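Long-range contact in putative type VI secretion protein (Escherichia coli, PDB 6SKI), which is a phospholipase effector that binds the VgrG spike of the type VI secretion system and probably hydrolyses membrane phospholipids of target cells: residues G251-S263 against P504-P516. Numbering follows the deposited sequence.
Sequences GGISNFFDINGRS and PTTGEIFIHRFGP
Phe256 and Ile509 face each other in a single backbone bridge, parallel in its bonding pattern, whose two hydrogen bonds both use Ile509. Ile509 N donates to Asn255 O over 2.8 Å in an almost straight bond (176° at the hydrogen), and Ile509 O accepts the N-H of Phe257, with Phe257 N also at 2.8 Å. A third bond, to a side chain, follows two residues along the strand: Ile511 N meets the syn side of Asp258 OD1 at 2.9 Å, somewhat out of the carboxylate plane. With chi1 at -55°, Asp258 turns its carboxylate beside its own backbone N, and OD1 occupies roughly the position expected of the next carbonyl on a parallel strand. Asp258 OD2 lies near the edge of the Arg513 guanidinium, but at 4.0 Å from Arg513 NE this salt bridge is long.

Apolar contacts lie to both sides of the bridge. On one, Ile509 covers a face of the Phe256 ring, Ile509 CG2 making a CH-pi contact 4.0 Å from the ring centroid, while Ile511 CG1 reaches the ring edge. On the other, more exposed side, the Phe257 and Phe510 rings meet obliquely, planes 34° apart, with Phe510 CE2 3.4 Å from Phe257 CG. Glu508, its chain extended, brings OE2 into the plane of the Phe257 ring at its edge, near both CD1 and CB, a placement compatible with the electropositive ring edge.

The loop following strand 237-243 of the catalytic domain thus docks along the outer edge of the hairpin formed by strands 500-502 and 509-511. Two backbone bonds and an aspartate roughly in a carbonyl's place pair loop and strand over a short length, and Phe256, Ile509 and Ile511 pack together on the buried face of the bridge, where Leu500, Val502 and Leu146 of helix 144-154 touch the isoleucines.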
# COMPACT_ATOMS: atom_id res chain seq x y z
N GLY A 251 9.23 9.87 2.57
CA GLY A 251 9.42 11.25 2.93
C GLY A 251 9.39 11.45 4.43
O GLY A 251 9.62 10.53 5.22
N GLY A 252 9.11 12.68 4.83
CA GLY A 252 9.04 12.99 6.24
C GLY A 252 8.54 14.40 6.45
O GLY A 252 8.23 15.13 5.50
N ILE A 253 8.44 14.78 7.72
CA ILE A 253 8.07 16.13 8.12
C ILE A 253 9.06 16.75 9.09
O ILE A 253 8.79 17.83 9.62
CB ILE A 253 6.65 16.17 8.71
CG1 ILE A 253 6.59 15.36 10.00
CG2 ILE A 253 5.63 15.65 7.71
CD1 ILE A 253 5.65 15.93 11.03
N SER A 254 10.19 16.09 9.35
CA SER A 254 11.10 16.57 10.39
C SER A 254 11.68 17.93 10.06
O SER A 254 11.93 18.74 10.96
CB SER A 254 12.21 15.54 10.62
OG SER A 254 12.77 15.13 9.39
N ASN A 255 11.92 18.20 8.78
CA ASN A 255 12.54 19.45 8.36
C ASN A 255 11.54 20.49 7.88
O ASN A 255 11.94 21.57 7.45
CB ASN A 255 13.57 19.19 7.26
CG ASN A 255 14.67 18.25 7.70
OD1 ASN A 255 15.08 18.27 8.85
ND2 ASN A 255 15.15 17.43 6.78
N PHE A 256 10.24 20.20 7.96
CA PHE A 256 9.21 21.17 7.63
C PHE A 256 8.98 22.06 8.85
O PHE A 256 8.55 21.58 9.90
CB PHE A 256 7.91 20.49 7.23
CG PHE A 256 7.94 19.88 5.87
CD1 PHE A 256 7.18 20.41 4.85
CD2 PHE A 256 8.71 18.76 5.60
CE1 PHE A 256 7.20 19.86 3.59
CE2 PHE A 256 8.73 18.20 4.35
CZ PHE A 256 7.97 18.75 3.34
N PHE A 257 9.26 23.36 8.70
CA PHE A 257 9.14 24.28 9.82
C PHE A 257 7.71 24.34 10.34
O PHE A 257 7.49 24.46 11.55
CB PHE A 257 9.60 25.67 9.40
CG PHE A 257 9.36 26.73 10.43
CD1 PHE A 257 10.18 26.83 11.54
CD2 PHE A 257 8.32 27.63 10.29
CE1 PHE A 257 9.96 27.80 12.49
CE2 PHE A 257 8.10 28.60 11.24
CZ PHE A 257 8.92 28.68 12.34
N ASP A 258 6.73 24.25 9.45
CA ASP A 258 5.34 24.49 9.84
C ASP A 258 4.80 23.36 10.72
O ASP A 258 4.01 23.62 11.64
CB ASP A 258 4.48 24.65 8.59
CG ASP A 258 4.99 25.74 7.67
OD1 ASP A 258 5.87 25.43 6.83
OD2 ASP A 258 4.52 26.89 7.78
N ILE A 259 5.19 22.12 10.45
CA ILE A 259 4.49 20.96 10.99
C ILE A 259 5.41 19.98 11.70
O ILE A 259 4.93 18.94 12.17
CB ILE A 259 3.70 20.24 9.88
CG1 ILE A 259 4.62 19.93 8.70
CG2 ILE A 259 2.53 21.08 9.43
CD1 ILE A 259 3.89 19.43 7.49
N ASN A 260 6.71 20.25 11.81
CA ASN A 260 7.60 19.29 12.44
C ASN A 260 7.30 19.10 13.92
O ASN A 260 7.81 18.15 14.53
CB ASN A 260 9.07 19.69 12.26
CG ASN A 260 9.34 21.12 12.69
OD1 ASN A 260 8.52 21.75 13.35
ND2 ASN A 260 10.50 21.63 12.31
N GLY A 261 6.50 19.98 14.52
CA GLY A 261 6.18 19.83 15.93
C GLY A 261 5.39 18.58 16.23
O GLY A 261 5.56 17.97 17.30
N ARG A 262 4.52 18.18 15.31
CA ARG A 262 3.72 16.97 15.50
C ARG A 262 4.61 15.75 15.69
O ARG A 262 5.60 15.57 14.98
CB ARG A 262 2.79 16.76 14.31
CG ARG A 262 1.96 15.49 14.38
CD ARG A 262 0.70 15.69 15.20
NE ARG A 262 -0.01 16.91 14.85
CZ ARG A 262 -1.01 16.97 13.97
NH1 ARG A 262 -1.60 18.13 13.72
NH2 ARG A 262 -1.42 15.87 13.35
N SER A 263 4.26 14.92 16.67
CA SER A 263 5.01 13.72 16.95
C SER A 263 4.76 12.66 15.89
O SER A 263 3.83 12.76 15.08
CB SER A 263 4.65 13.17 18.33
OG SER A 263 3.25 13.22 18.55
N PRO A 504 18.40 27.66 1.84
CA PRO A 504 19.61 27.14 1.18
C PRO A 504 20.69 26.70 2.15
O PRO A 504 21.50 25.84 1.80
CB PRO A 504 20.06 28.33 0.33
CG PRO A 504 19.49 29.52 1.04
CD PRO A 504 18.13 29.05 1.43
N THR A 505 20.72 27.25 3.36
CA THR A 505 21.77 26.93 4.32
C THR A 505 21.38 25.82 5.27
O THR A 505 22.19 24.92 5.54
CB THR A 505 22.13 28.18 5.13
OG1 THR A 505 22.49 29.24 4.24
CG2 THR A 505 23.30 27.89 6.05
N THR A 506 20.15 25.84 5.79
CA THR A 506 19.71 24.85 6.76
C THR A 506 19.02 23.66 6.11
O THR A 506 19.08 22.55 6.65
CB THR A 506 18.77 25.49 7.77
OG1 THR A 506 19.26 26.79 8.12
CG2 THR A 506 18.68 24.65 9.03
N GLY A 507 18.36 23.87 4.98
CA GLY A 507 17.54 22.83 4.39
C GLY A 507 16.15 22.74 4.97
O GLY A 507 15.42 21.80 4.65
N GLU A 508 15.76 23.69 5.83
CA GLU A 508 14.43 23.69 6.40
C GLU A 508 13.41 24.08 5.34
O GLU A 508 13.65 24.95 4.51
CB GLU A 508 14.37 24.67 7.56
CG GLU A 508 13.07 24.65 8.35
CD GLU A 508 13.27 25.06 9.79
OE1 GLU A 508 14.28 25.75 10.07
OE2 GLU A 508 12.43 24.71 10.63
N ILE A 509 12.26 23.42 5.37
CA ILE A 509 11.21 23.64 4.38
C ILE A 509 10.15 24.54 4.99
O ILE A 509 9.75 24.37 6.15
CB ILE A 509 10.58 22.31 3.91
CG1 ILE A 509 11.66 21.38 3.36
CG2 ILE A 509 9.54 22.57 2.85
CD1 ILE A 509 11.92 20.18 4.23
N PHE A 510 9.70 25.52 4.21
CA PHE A 510 8.72 26.50 4.63
C PHE A 510 7.59 26.46 3.61
O PHE A 510 7.79 26.78 2.44
CB PHE A 510 9.33 27.90 4.70
CG PHE A 510 10.34 28.06 5.80
CD1 PHE A 510 11.67 27.78 5.59
CD2 PHE A 510 9.94 28.49 7.05
CE1 PHE A 510 12.59 27.92 6.59
CE2 PHE A 510 10.86 28.64 8.06
CZ PHE A 510 12.19 28.35 7.83
N ILE A 511 6.41 26.03 4.05
CA ILE A 511 5.27 25.94 3.16
C ILE A 511 4.76 27.34 2.85
O ILE A 511 4.63 28.19 3.74
CB ILE A 511 4.17 25.07 3.78
CG1 ILE A 511 4.72 23.67 4.08
CG2 ILE A 511 2.97 24.99 2.86
CD1 ILE A 511 3.72 22.76 4.73
N HIS A 512 4.47 27.59 1.58
CA HIS A 512 3.88 28.86 1.17
C HIS A 512 2.41 28.83 1.55
O HIS A 512 1.58 28.26 0.84
CB HIS A 512 4.06 29.08 -0.33
CG HIS A 512 5.43 29.55 -0.69
ND1 HIS A 512 5.95 29.45 -1.96
CD2 HIS A 512 6.40 30.13 0.06
CE1 HIS A 512 7.17 29.94 -1.99
NE2 HIS A 512 7.47 30.37 -0.77
N ARG A 513 2.08 29.45 2.68
CA ARG A 513 0.76 29.36 3.27
C ARG A 513 -0.24 30.32 2.66
O ARG A 513 -1.43 30.24 2.97
CB ARG A 513 0.85 29.60 4.78
CG ARG A 513 1.64 28.52 5.51
CD ARG A 513 1.53 28.61 7.03
NE ARG A 513 1.93 29.91 7.57
CZ ARG A 513 1.09 30.90 7.84
NH1 ARG A 513 -0.21 30.75 7.64
NH2 ARG A 513 1.55 32.04 8.33
N PHE A 514 0.21 31.23 1.79
CA PHE A 514 -0.66 32.21 1.16
C PHE A 514 -0.70 32.06 -0.35
O PHE A 514 -1.20 32.96 -1.04
CB PHE A 514 -0.20 33.63 1.54
CG PHE A 514 -0.02 33.82 3.01
CD1 PHE A 514 1.19 34.24 3.52
CD2 PHE A 514 -1.05 33.56 3.89
CE1 PHE A 514 1.37 34.41 4.87
CE2 PHE A 514 -0.88 33.73 5.25
CZ PHE A 514 0.33 34.15 5.74
N GLY A 515 -0.21 30.95 -0.88
CA GLY A 515 -0.14 30.74 -2.30
C GLY A 515 1.29 30.76 -2.80
O GLY A 515 2.20 31.23 -2.11
N PRO A 516 1.51 30.25 -4.01
CA PRO A 516 2.87 30.22 -4.56
C PRO A 516 3.42 31.62 -4.77
O PRO A 516 2.71 32.52 -5.22
CB PRO A 516 2.70 29.47 -5.88
CG PRO A 516 1.28 29.70 -6.25
CD PRO A 516 0.53 29.69 -4.95